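Local coordinates for Thiol:disulfide interchange protein DsbA (Pseudomonas aeruginosa, PDB 5DCH) that probably takes part in disulfide-bond formation in the periplasm, acting as a thioredoxin-family oxidoreductase that passes its own disulfide to other proteins, at residues G25-V30 / P55-F60; V61-L66 / E139-L144; V30-Y35 / Y148-V153. The protein carries 1 engineered substitution. All coordinates share one frame; numbering follows the deposited sequence. Where two conformers were deposited one is given.

Contact 1 of 3, residues G25-V30 / P55-F60; sequences GKIEVV and PADVHF. With 1YO (3-[(2-methylbenzyl)sulfanyl]-4H-1,2,4-triazol-4-amine), chain B.
The strand segments 27-30 and 58-60 run parallel, with axes 4.6 Å apart at closest approach and directions 21° apart. They belong to the two strands of a beta-alpha-beta crossover in the thioredoxin fold, with helix 38-52 as the connection. Three backbone bonds join them. I27 N donates to D57 O (2.8 Å), H59 N to I27 O (2.9 Å) and V29 N to H59 O (2.9 Å). I27, V29, V58 and F60 point to one face of the sheet, where helices 38-52 and 172-188 cover parts of it. V29 forks between its partners. CG1, anti to the backbone N (chi1 177°), lies at the edge of the F60 ring and in its plane. CG2 packs on V58 CG1 at 3.9 Å. E28 and H59 occupy the other face. E28 OE2 lies 3.0 Å from NAB of 1YO and is hydrogen-bonded to S22. D57 turns its carboxylate to R187 in a salt bridge. The K26 chain is extended and runs along the turn at 55-58, past the A56 carbonyl. One water accepts from K26 NZ (2.6 Å) and donates to A56 O (2.8 Å).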
loop_
_atom_site.group_PDB
_atom_site.type_symbol
_atom_site.label_atom_id
_atom_site.label_comp_id
_atom_site.label_asym_id
_atom_site.label_seq_id
_atom_site.Cartn_x
_atom_site.Cartn_y
_atom_site.Cartn_z
ATOM N N GLY A 25 -2.923 12.105 14.363
ATOM C CA GLY A 25 -2.103 11.999 15.545
ATOM C C GLY A 25 -0.877 11.140 15.364
ATOM O O GLY A 25 0.041 11.200 16.180
ATOM N N LYS A 26 -0.863 10.306 14.323
ATOM C CA LYS A 26 0.338 9.578 13.968
ATOM C C LYS A 26 0.869 10.080 12.636
ATOM O O LYS A 26 0.116 10.605 11.815
ATOM C CB LYS A 26 0.078 8.083 13.896
ATOM C CG LYS A 26 -0.261 7.488 15.251
ATOM C CD LYS A 26 -0.241 5.974 15.276
ATOM C CE LYS A 26 -0.582 5.466 16.655
ATOM N NZ LYS A 26 -0.468 3.988 16.740
ATOM N N ILE A 27 2.168 9.916 12.454
ATOM C CA ILE A 27 2.824 10.252 11.193
ATOM C C ILE A 27 2.545 9.094 10.256
ATOM O O ILE A 27 2.969 7.958 10.504
ATOM C CB ILE A 27 4.323 10.471 11.395
ATOM C CG1 ILE A 27 4.568 11.624 12.393
ATOM C CG2 ILE A 27 5.010 10.765 10.056
ATOM C CD1 ILE A 27 5.979 11.683 12.936
ATOM N N GLU A 28 1.832 9.378 9.172
ATOM C CA GLU A 28 1.428 8.330 8.246
ATOM C C GLU A 28 2.562 8.006 7.264
ATOM O O GLU A 28 3.279 8.896 6.810
ATOM C CB GLU A 28 0.204 8.762 7.456
ATOM C CG GLU A 28 -0.465 7.651 6.676
ATOM C CD GLU A 28 -1.654 8.144 5.888
ATOM O OE1 GLU A 28 -1.455 9.017 5.018
ATOM O OE2 GLU A 28 -2.791 7.669 6.132
ATOM N N VAL A 29 2.704 6.727 6.945
ATOM C CA VAL A 29 3.540 6.301 5.820
ATOM C C VAL A 29 2.683 5.390 4.972
ATOM O O VAL A 29 2.243 4.354 5.424
ATOM C CB VAL A 29 4.762 5.538 6.288
ATOM C CG1 VAL A 29 5.564 5.048 5.122
ATOM C CG2 VAL A 29 5.618 6.405 7.170
ATOM N N VAL A 30 2.457 5.793 3.726
ATOM C CA VAL A 30 1.669 5.006 2.779
ATOM C C VAL A 30 2.588 4.412 1.723
ATOM O O VAL A 30 3.432 5.117 1.181
ATOM C CB VAL A 30 0.654 5.895 2.059
ATOM C CG1 VAL A 30 -0.018 5.139 0.909
ATOM C CG2 VAL A 30 -0.384 6.434 3.015
ATOM N N PRO A 55 8.301 3.167 15.009
ATOM C CA PRO A 55 7.923 3.552 16.374
ATOM C C PRO A 55 6.428 3.804 16.517
ATOM O O PRO A 55 5.675 3.822 15.538
ATOM C CB PRO A 55 8.712 4.846 16.603
ATOM C CG PRO A 55 8.884 5.404 15.261
ATOM C CD PRO A 55 9.005 4.253 14.315
ATOM N N ALA A 56 6.015 4.038 17.752
ATOM C CA ALA A 56 4.610 4.052 18.106
ATOM C C ALA A 56 3.832 5.237 17.551
ATOM O O ALA A 56 2.596 5.226 17.572
ATOM C CB ALA A 56 4.469 4.028 19.621
ATOM N N ASP A 57 4.535 6.286 17.136
ATOM C CA ASP A 57 3.870 7.472 16.627
ATOM C C ASP A 57 3.817 7.488 15.100
ATOM O O ASP A 57 3.465 8.502 14.516
ATOM C CB ASP A 57 4.514 8.756 17.161
ATOM C CG ASP A 57 5.951 8.947 16.701
ATOM O OD1 ASP A 57 6.612 7.967 16.298
ATOM O OD2 ASP A 57 6.426 10.108 16.746
ATOM N N VAL A 58 4.113 6.350 14.482
ATOM C CA VAL A 58 4.032 6.207 13.037
ATOM C C VAL A 58 2.984 5.164 12.676
ATOM O O VAL A 58 2.870 4.139 13.348
ATOM C CB VAL A 58 5.405 5.788 12.444
ATOM C CG1 VAL A 58 5.287 5.503 10.962
ATOM C CG2 VAL A 58 6.464 6.888 12.691
ATOM N N HIS A 59 2.224 5.426 11.610
ATOM C CA HIS A 59 1.222 4.487 11.144
ATOM C C HIS A 59 1.507 4.148 9.680
ATOM O O HIS A 59 1.371 4.995 8.807
ATOM C CB HIS A 59 -0.185 5.076 11.260
ATOM C CG HIS A 59 -1.253 4.152 10.785
ATOM N ND1 HIS A 59 -2.203 4.516 9.857
ATOM C CD2 HIS A 59 -1.537 2.877 11.134
ATOM C CE1 HIS A 59 -3.012 3.495 9.637
ATOM N NE2 HIS A 59 -2.634 2.491 10.406
ATOM N N PHE A 60 1.919 2.907 9.448
ATOM C CA PHE A 60 2.197 2.409 8.107
ATOM C C PHE A 60 0.942 1.801 7.508
ATOM O O PHE A 60 0.287 0.971 8.133
ATOM C CB PHE A 60 3.306 1.366 8.161
ATOM C CG PHE A 60 3.625 0.760 6.849
ATOM C CD1 PHE A 60 4.341 1.462 5.906
ATOM C CD2 PHE A 60 3.217 -0.526 6.549
ATOM C CE1 PHE A 60 4.630 0.892 4.668
ATOM C CE2 PHE A 60 3.508 -1.097 5.318
ATOM C CZ PHE A 60 4.215 -0.383 4.383
HETATM C CAA 1YO B . -9.206 5.490 3.067
HETATM C CAC 1YO B . -9.272 2.226 1.196
HETATM C CAD 1YO B . -8.302 1.505 1.875
HETATM C CAE 1YO B . -9.570 3.522 1.577
HETATM C CAF 1YO B . -7.629 2.076 2.942
HETATM C CAG 1YO B . -5.812 8.884 4.132
HETATM C CAH 1YO B . -7.220 4.010 4.460
HETATM C CAL 1YO B . -8.898 4.094 2.641
HETATM C CAM 1YO B . -7.940 3.368 3.327
HETATM C CAN 1YO B . -6.181 6.708 4.143
HETATM N NAB 1YO B . -3.998 7.374 3.411
HETATM N NAI 1YO B . -7.051 8.643 4.577
HETATM N NAJ 1YO B . -7.279 7.327 4.580
HETATM N NAO 1YO B . -5.240 7.659 3.873
HETATM S SAK 1YO B . -5.852 4.992 3.941
HETATM O O HOH W 1 1.018 3.203 18.767
#

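Contact 2 of 3, residues V61-L66 / E139-L144; sequences VRLPAL and EKAKKL. With 1YO (3-[(2-methylbenzyl)sulfanyl]-4H-1,2,4-triazol-4-amine), chain B.
L63 and L66 meet A141, L144 and K142 where the helix segment 139-144 crosses the strand segment 61-64 at nearly a right angle (95°). The first belongs to helix 132-148, the second to strand 58-64, which lies at the margin of the thioredoxin-fold sheet. Most of the chain between the two segments is helical and includes the helical domain that DsbA proteins carry as an insertion in this fold.

The L63 side chain can be followed outward. Its CB packs on V30 CG1 of the adjoining strand. CG lies anti to the backbone N (chi1 -171°), which carries the branch point toward the helix. There the two methyls part. CD1 takes A141 CB at 3.8 Å and also touches the methylbenzyl ring of 1YO. CD2 goes to L144 CB at 4.0 Å, and the two leucine side chains cross at about a right angle. The CB of A141 sits between two leucines: L66 CD1 reaches it as well (3.7 Å). The same L66 methyl rests on K142 CG at 3.8 Å, so the aliphatic part of the lysine closes this end of the contact.

Beyond L63, L144 turns its own methyls to the ligand, with CD1 3.4 Å from CAN of the triazole. Strand and helix thus both line the 1YO site.

The polar link between the segments is a water. It accepts from L66 N (3.0 Å) and donates to P64 O (2.7 Å) and A141 O (2.9 Å).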
loop_
_atom_site.group_PDB
_atom_site.type_symbol
_atom_site.label_atom_id
_atom_site.label_comp_id
_atom_site.label_asym_id
_atom_site.label_seq_id
_atom_site.Cartn_x
_atom_site.Cartn_y
_atom_site.Cartn_z
ATOM N N VAL A 61 0.639 2.221 6.282
ATOM C CA VAL A 61 -0.546 1.815 5.543
ATOM C C VAL A 61 -0.103 1.373 4.152
ATOM O O VAL A 61 0.665 2.077 3.496
ATOM C CB VAL A 61 -1.506 3.037 5.315
ATOM C CG1 VAL A 61 -2.729 2.640 4.477
ATOM C CG2 VAL A 61 -1.918 3.661 6.629
ATOM N N ARG A 62 -0.581 0.218 3.706
ATOM C CA ARG A 62 -0.535 -0.115 2.292
ATOM C C ARG A 62 -1.850 0.287 1.652
ATOM O O ARG A 62 -2.924 0.052 2.200
ATOM C CB ARG A 62 -0.301 -1.610 2.087
ATOM C CG ARG A 62 1.136 -1.981 2.165
ATOM C CD ARG A 62 1.429 -3.217 1.331
ATOM N NE ARG A 62 2.828 -3.587 1.453
ATOM C CZ ARG A 62 3.341 -4.144 2.538
ATOM N NH1 ARG A 62 2.555 -4.403 3.580
ATOM N NH2 ARG A 62 4.633 -4.435 2.586
ATOM N N LEU A 63 -1.752 0.887 0.475
ATOM C CA LEU A 63 -2.921 1.341 -0.268
ATOM C C LEU A 63 -2.805 0.795 -1.677
ATOM O O LEU A 63 -1.812 1.061 -2.351
ATOM C CB LEU A 63 -2.939 2.868 -0.340
ATOM C CG LEU A 63 -4.201 3.526 -0.903
ATOM C CD1 LEU A 63 -5.401 3.313 0.047
ATOM C CD2 LEU A 63 -3.976 5.013 -1.151
ATOM N N PRO A 64 -3.798 0.019 -2.113
ATOM C CA PRO A 64 -3.691 -0.488 -3.479
ATOM C C PRO A 64 -3.887 0.631 -4.483
ATOM O O PRO A 64 -4.747 1.480 -4.263
ATOM C CB PRO A 64 -4.846 -1.477 -3.564
ATOM C CG PRO A 64 -5.897 -0.851 -2.675
ATOM C CD PRO A 64 -5.131 -0.221 -1.532
ATOM N N ALA A 65 -3.117 0.616 -5.572
ATOM C CA ALA A 65 -3.279 1.579 -6.650
ATOM C C ALA A 65 -4.354 1.029 -7.580
ATOM O O ALA A 65 -4.186 -0.032 -8.177
ATOM C CB ALA A 65 -1.961 1.761 -7.388
ATOM N N LEU A 66 -5.471 1.742 -7.676
ATOM C CA LEU A 66 -6.622 1.251 -8.424
ATOM C C LEU A 66 -6.627 1.950 -9.757
ATOM O O LEU A 66 -7.440 2.851 -10.006
ATOM C CB LEU A 66 -7.909 1.505 -7.642
ATOM C CG LEU A 66 -7.918 0.930 -6.221
ATOM C CD1 LEU A 66 -9.206 1.301 -5.512
ATOM C CD2 LEU A 66 -7.740 -0.591 -6.246
ATOM N N GLU A 139 -13.546 3.524 -3.694
ATOM C CA GLU A 139 -13.657 4.899 -4.158
ATOM C C GLU A 139 -12.714 5.810 -3.369
ATOM O O GLU A 139 -12.056 6.684 -3.946
ATOM C CB GLU A 139 -15.108 5.364 -4.131
ATOM C CG GLU A 139 -15.939 4.724 -5.258
ATOM C CD GLU A 139 -15.171 4.629 -6.582
ATOM O OE1 GLU A 139 -14.681 5.670 -7.070
ATOM O OE2 GLU A 139 -15.039 3.512 -7.127
ATOM N N LYS A 140 -12.624 5.596 -2.060
ATOM C CA LYS A 140 -11.714 6.385 -1.238
ATOM C C LYS A 140 -10.265 6.181 -1.690
ATOM O O LYS A 140 -9.505 7.150 -1.820
ATOM C CB LYS A 140 -11.886 6.056 0.248
ATOM C CG LYS A 140 -13.204 6.567 0.817
ATOM C CD LYS A 140 -13.389 6.187 2.278
ATOM C CE LYS A 140 -14.779 6.551 2.782
ATOM N NZ LYS A 140 -15.783 5.484 2.533
ATOM N N ALA A 141 -9.885 4.933 -1.953
ATOM C CA ALA A 141 -8.523 4.640 -2.396
ATOM C C ALA A 141 -8.224 5.298 -3.740
ATOM O O ALA A 141 -7.107 5.756 -3.961
ATOM C CB ALA A 141 -8.295 3.152 -2.472
ATOM N N LYS A 142 -9.215 5.342 -4.630
ATOM C CA LYS A 142 -9.039 5.984 -5.930
ATOM C C LYS A 142 -8.805 7.478 -5.743
ATOM O O LYS A 142 -7.886 8.063 -6.328
ATOM C CB LYS A 142 -10.273 5.754 -6.810
ATOM C CG LYS A 142 -10.377 4.359 -7.398
ATOM C CD LYS A 142 -11.634 4.202 -8.242
ATOM C CE LYS A 142 -11.948 2.736 -8.509
ATOM N NZ LYS A 142 -13.212 2.562 -9.287
ATOM N N LYS A 143 -9.636 8.088 -4.901
ATOM C CA LYS A 143 -9.541 9.517 -4.645
ATOM C C LYS A 143 -8.226 9.867 -3.968
ATOM O O LYS A 143 -7.632 10.900 -4.259
ATOM C CB LYS A 143 -10.710 10.002 -3.792
ATOM C CG LYS A 143 -12.068 9.972 -4.501
ATOM C CD LYS A 143 -13.153 10.534 -3.605
ATOM C CE LYS A 143 -14.480 10.637 -4.319
ATOM N NZ LYS A 143 -15.535 11.223 -3.461
ATOM N N LEU A 144 -7.767 9.015 -3.060
ATOM C CA LEU A 144 -6.469 9.260 -2.437
ATOM C C LEU A 144 -5.323 9.225 -3.452
ATOM O O LEU A 144 -4.455 10.101 -3.443
ATOM C CB LEU A 144 -6.200 8.275 -1.301
ATOM C CG LEU A 144 -7.072 8.473 -0.064
ATOM C CD1 LEU A 144 -6.970 7.268 0.856
ATOM C CD2 LEU A 144 -6.621 9.728 0.660
HETATM C CAA 1YO B . -9.206 5.490 3.067
HETATM C CAC 1YO B . -9.272 2.226 1.196
HETATM C CAD 1YO B . -8.302 1.505 1.875
HETATM C CAE 1YO B . -9.570 3.522 1.577
HETATM C CAF 1YO B . -7.629 2.076 2.942
HETATM C CAG 1YO B . -5.812 8.884 4.132
HETATM C CAH 1YO B . -7.220 4.010 4.460
HETATM C CAL 1YO B . -8.898 4.094 2.641
HETATM C CAM 1YO B . -7.940 3.368 3.327
HETATM C CAN 1YO B . -6.181 6.708 4.143
HETATM N NAB 1YO B . -3.998 7.374 3.411
HETATM N NAI 1YO B . -7.051 8.643 4.577
HETATM N NAJ 1YO B . -7.279 7.327 4.580
HETATM N NAO 1YO B . -5.240 7.659 3.873
HETATM S SAK 1YO B . -5.852 4.992 3.941
HETATM O O HOH W 2 -5.606 3.758 -5.393
#

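Contact 3 of 3, residues V30-Y35 / Y148-V153; sequences VELFWY and YQVTGV. With 1YO (3-[(2-methylbenzyl)sulfanyl]-4H-1,2,4-triazol-4-amine), chain B.
Y148 starts the second segment and sets its side chain against V30 and L32. L32 CD2 comes to the ring edge, near the ring plane, 4.1 Å from Y148 CD2. V30 CG2 is 3.9 Å from Y148 OH. That hydroxyl accepts a bent hydrogen bond from NAB of 1YO (2.9 Å, angle 132° at the hydrogen), so the ring serves both the sheet and the ligand. Q149 has positive phi and closes helix 132-148 with a Schellman motif. The chain then turns back toward the strand. V150 points its CG2 at L32 CD2, tip to tip. V150 was modelled in two conformers, so this touch is less certain. T151 and G152 lead on to V153, which precedes P154. This is the place of the cis-proline loop of the thioredoxin fold. V153 packs on C37 and C40, the predicted redox-active pair. Its CG1, anti to the carbonyl carbon (chi1 -67°), lies over the strand backbone, 3.5 Å from L32 O and 3.8 Å from F33 N. CG2 takes the other branch and faces W34, whose indole NE1 is hydrogen-bonded to H74. V153 CG2 stands 4.4 Å from W34 CB.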
loop_
_atom_site.group_PDB
_atom_site.type_symbol
_atom_site.label_atom_id
_atom_site.label_comp_id
_atom_site.label_asym_id
_atom_site.label_seq_id
_atom_site.Cartn_x
_atom_site.Cartn_y
_atom_site.Cartn_z
ATOM N N VAL A 30 2.457 5.793 3.726
ATOM C CA VAL A 30 1.669 5.006 2.779
ATOM C C VAL A 30 2.588 4.412 1.723
ATOM O O VAL A 30 3.432 5.117 1.181
ATOM C CB VAL A 30 0.654 5.895 2.059
ATOM C CG1 VAL A 30 -0.018 5.139 0.909
ATOM C CG2 VAL A 30 -0.384 6.434 3.015
ATOM N N GLU A 31 2.452 3.115 1.497
ATOM C CA GLU A 31 3.003 2.499 0.277
ATOM C C GLU A 31 1.866 2.193 -0.673
ATOM O O GLU A 31 0.982 1.407 -0.359
ATOM C CB GLU A 31 3.786 1.206 0.552
ATOM C CG GLU A 31 4.440 0.653 -0.720
ATOM C CD GLU A 31 4.748 -0.832 -0.708
ATOM O OE1 GLU A 31 4.348 -1.538 0.228
ATOM O OE2 GLU A 31 5.396 -1.295 -1.677
ATOM N N LEU A 32 1.879 2.842 -1.834
ATOM C CA LEU A 32 0.946 2.488 -2.888
ATOM C C LEU A 32 1.577 1.382 -3.710
ATOM O O LEU A 32 2.741 1.467 -4.087
ATOM C CB LEU A 32 0.629 3.700 -3.762
ATOM C CG LEU A 32 -0.192 4.768 -3.052
ATOM C CD1 LEU A 32 0.745 5.767 -2.461
ATOM C CD2 LEU A 32 -1.162 5.438 -3.998
ATOM N N PHE A 33 0.795 0.338 -3.962
ATOM C CA PHE A 33 1.317 -0.875 -4.559
ATOM C C PHE A 33 0.249 -1.574 -5.376
ATOM O O PHE A 33 -0.937 -1.226 -5.324
ATOM C CB PHE A 33 1.826 -1.808 -3.451
ATOM C CG PHE A 33 0.744 -2.651 -2.854
ATOM C CD1 PHE A 33 -0.207 -2.091 -2.013
ATOM C CD2 PHE A 33 0.649 -3.989 -3.149
ATOM C CE1 PHE A 33 -1.215 -2.853 -1.502
ATOM C CE2 PHE A 33 -0.371 -4.753 -2.637
ATOM C CZ PHE A 33 -1.302 -4.186 -1.832
ATOM N N TRP A 34 0.681 -2.568 -6.139
ATOM C CA TRP A 34 -0.225 -3.503 -6.790
ATOM C C TRP A 34 0.404 -4.887 -6.612
ATOM O O TRP A 34 1.603 -5.062 -6.835
ATOM C CB TRP A 34 -0.381 -3.147 -8.285
ATOM C CG TRP A 34 -0.997 -4.211 -9.147
ATOM C CD1 TRP A 34 -2.064 -5.000 -8.849
ATOM C CD2 TRP A 34 -0.567 -4.599 -10.462
ATOM N NE1 TRP A 34 -2.316 -5.864 -9.889
ATOM C CE2 TRP A 34 -1.399 -5.654 -10.882
ATOM C CE3 TRP A 34 0.459 -4.182 -11.304
ATOM C CZ2 TRP A 34 -1.266 -6.256 -12.142
ATOM C CZ3 TRP A 34 0.598 -4.790 -12.536
ATOM C CH2 TRP A 34 -0.241 -5.827 -12.929
ATOM N N TYR A 35 -0.391 -5.874 -6.202
ATOM C CA TYR A 35 0.127 -7.227 -6.000
ATOM C C TYR A 35 0.845 -7.783 -7.233
ATOM O O TYR A 35 1.766 -8.585 -7.120
ATOM C CB TYR A 35 -1.004 -8.194 -5.654
ATOM C CG TYR A 35 -1.545 -8.213 -4.229
ATOM C CD1 TYR A 35 -0.718 -8.431 -3.128
ATOM C CD2 TYR A 35 -2.917 -8.103 -3.995
ATOM C CE1 TYR A 35 -1.244 -8.495 -1.842
ATOM C CE2 TYR A 35 -3.439 -8.174 -2.725
ATOM C CZ TYR A 35 -2.608 -8.363 -1.653
ATOM O OH TYR A 35 -3.163 -8.446 -0.387
ATOM N N TYR A 148 -2.709 12.213 -4.287
ATOM C CA TYR A 148 -1.264 12.055 -4.217
ATOM C C TYR A 148 -0.600 12.253 -5.588
ATOM O O TYR A 148 0.621 12.376 -5.677
ATOM C CB TYR A 148 -0.916 10.653 -3.736
ATOM C CG TYR A 148 -1.413 10.266 -2.359
ATOM C CD1 TYR A 148 -1.454 11.178 -1.314
ATOM C CD2 TYR A 148 -1.824 8.964 -2.109
ATOM C CE1 TYR A 148 -1.902 10.802 -0.067
ATOM C CE2 TYR A 148 -2.266 8.572 -0.860
ATOM C CZ TYR A 148 -2.308 9.490 0.159
ATOM O OH TYR A 148 -2.768 9.104 1.400
ATOM N N GLN A 149 -1.423 12.269 -6.637
ATOM C CA GLN A 149 -0.980 12.426 -8.019
ATOM C C GLN A 149 0.024 11.340 -8.397
ATOM O O GLN A 149 1.018 11.581 -9.083
ATOM C CB GLN A 149 -0.437 13.835 -8.224
ATOM C CG GLN A 149 -1.317 14.875 -7.549
ATOM C CD GLN A 149 -1.505 16.120 -8.371
ATOM O OE1 GLN A 149 -0.579 16.903 -8.542
ATOM N NE2 GLN A 149 -2.713 16.311 -8.887
ATOM N N VAL A 150 -0.277 10.135 -7.952
ATOM C CA VAL A 150 0.574 8.981 -8.199
ATOM C C VAL A 150 0.265 8.360 -9.553
ATOM O O VAL A 150 -0.898 8.193 -9.922
ATOM C CB VAL A 150 0.408 7.940 -7.071
ATOM C CG1 VAL A 150 1.113 6.627 -7.414
ATOM C CG2 VAL A 150 0.943 8.515 -5.776
ATOM N N THR A 151 1.316 8.024 -10.288
ATOM C CA THR A 151 1.155 7.488 -11.641
ATOM C C THR A 151 1.871 6.160 -11.833
ATOM O O THR A 151 1.964 5.662 -12.950
ATOM C CB THR A 151 1.691 8.469 -12.711
ATOM O OG1 THR A 151 3.081 8.720 -12.476
ATOM C CG2 THR A 151 0.916 9.778 -12.683
ATOM N N GLY A 152 2.379 5.587 -10.752
ATOM C CA GLY A 152 3.049 4.309 -10.813
ATOM C C GLY A 152 3.356 3.797 -9.425
ATOM O O GLY A 152 3.133 4.506 -8.442
ATOM N N VAL A 153 3.845 2.564 -9.342
ATOM C CA VAL A 153 4.094 1.918 -8.051
ATOM C C VAL A 153 5.403 1.138 -8.140
ATOM O O VAL A 153 5.855 0.807 -9.237
ATOM C CB VAL A 153 2.942 0.961 -7.677
ATOM C CG1 VAL A 153 1.668 1.734 -7.412
ATOM C CG2 VAL A 153 2.717 -0.041 -8.794
HETATM C CAA 1YO B . -9.206 5.490 3.067
HETATM C CAC 1YO B . -9.272 2.226 1.196
HETATM C CAD 1YO B . -8.302 1.505 1.875
HETATM C CAE 1YO B . -9.570 3.522 1.577
HETATM C CAF 1YO B . -7.629 2.076 2.942
HETATM C CAG 1YO B . -5.812 8.884 4.132
HETATM C CAH 1YO B . -7.220 4.010 4.460
HETATM C CAL 1YO B . -8.898 4.094 2.641
HETATM C CAM 1YO B . -7.940 3.368 3.327
HETATM C CAN 1YO B . -6.181 6.708 4.143
HETATM N NAB 1YO B . -3.998 7.374 3.411
HETATM N NAI 1YO B . -7.051 8.643 4.577
HETATM N NAJ 1YO B . -7.279 7.327 4.580
HETATM N NAO 1YO B . -5.240 7.659 3.873
HETATM S SAK 1YO B . -5.852 4.992 3.941
#

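In the fold
Contact 1 lies farthest from the centre of the chain and is partly open to solvent at its turn. Contacts 2 and 3 are buried, with centres about 8 Å apart. Contact 1 joins strands 27-33 and 58-64 by backbone bonds. Contact 2 continues along the second strand and contact 3 along the first, and both rest on apolar side chains. Helix 132-148 serves contact 2, and its end leads into contact 3. The sheet ties all three together: V29 O is 2.8 Å from V61 N, and A65 N is 2.9 Å from F33 O. An R62-E31 salt bridge adds a side-chain link between the same strands. Each contact also borders 1YO, supplying carboxylate, leucine methyls and tyrosine hydroxyl in turn.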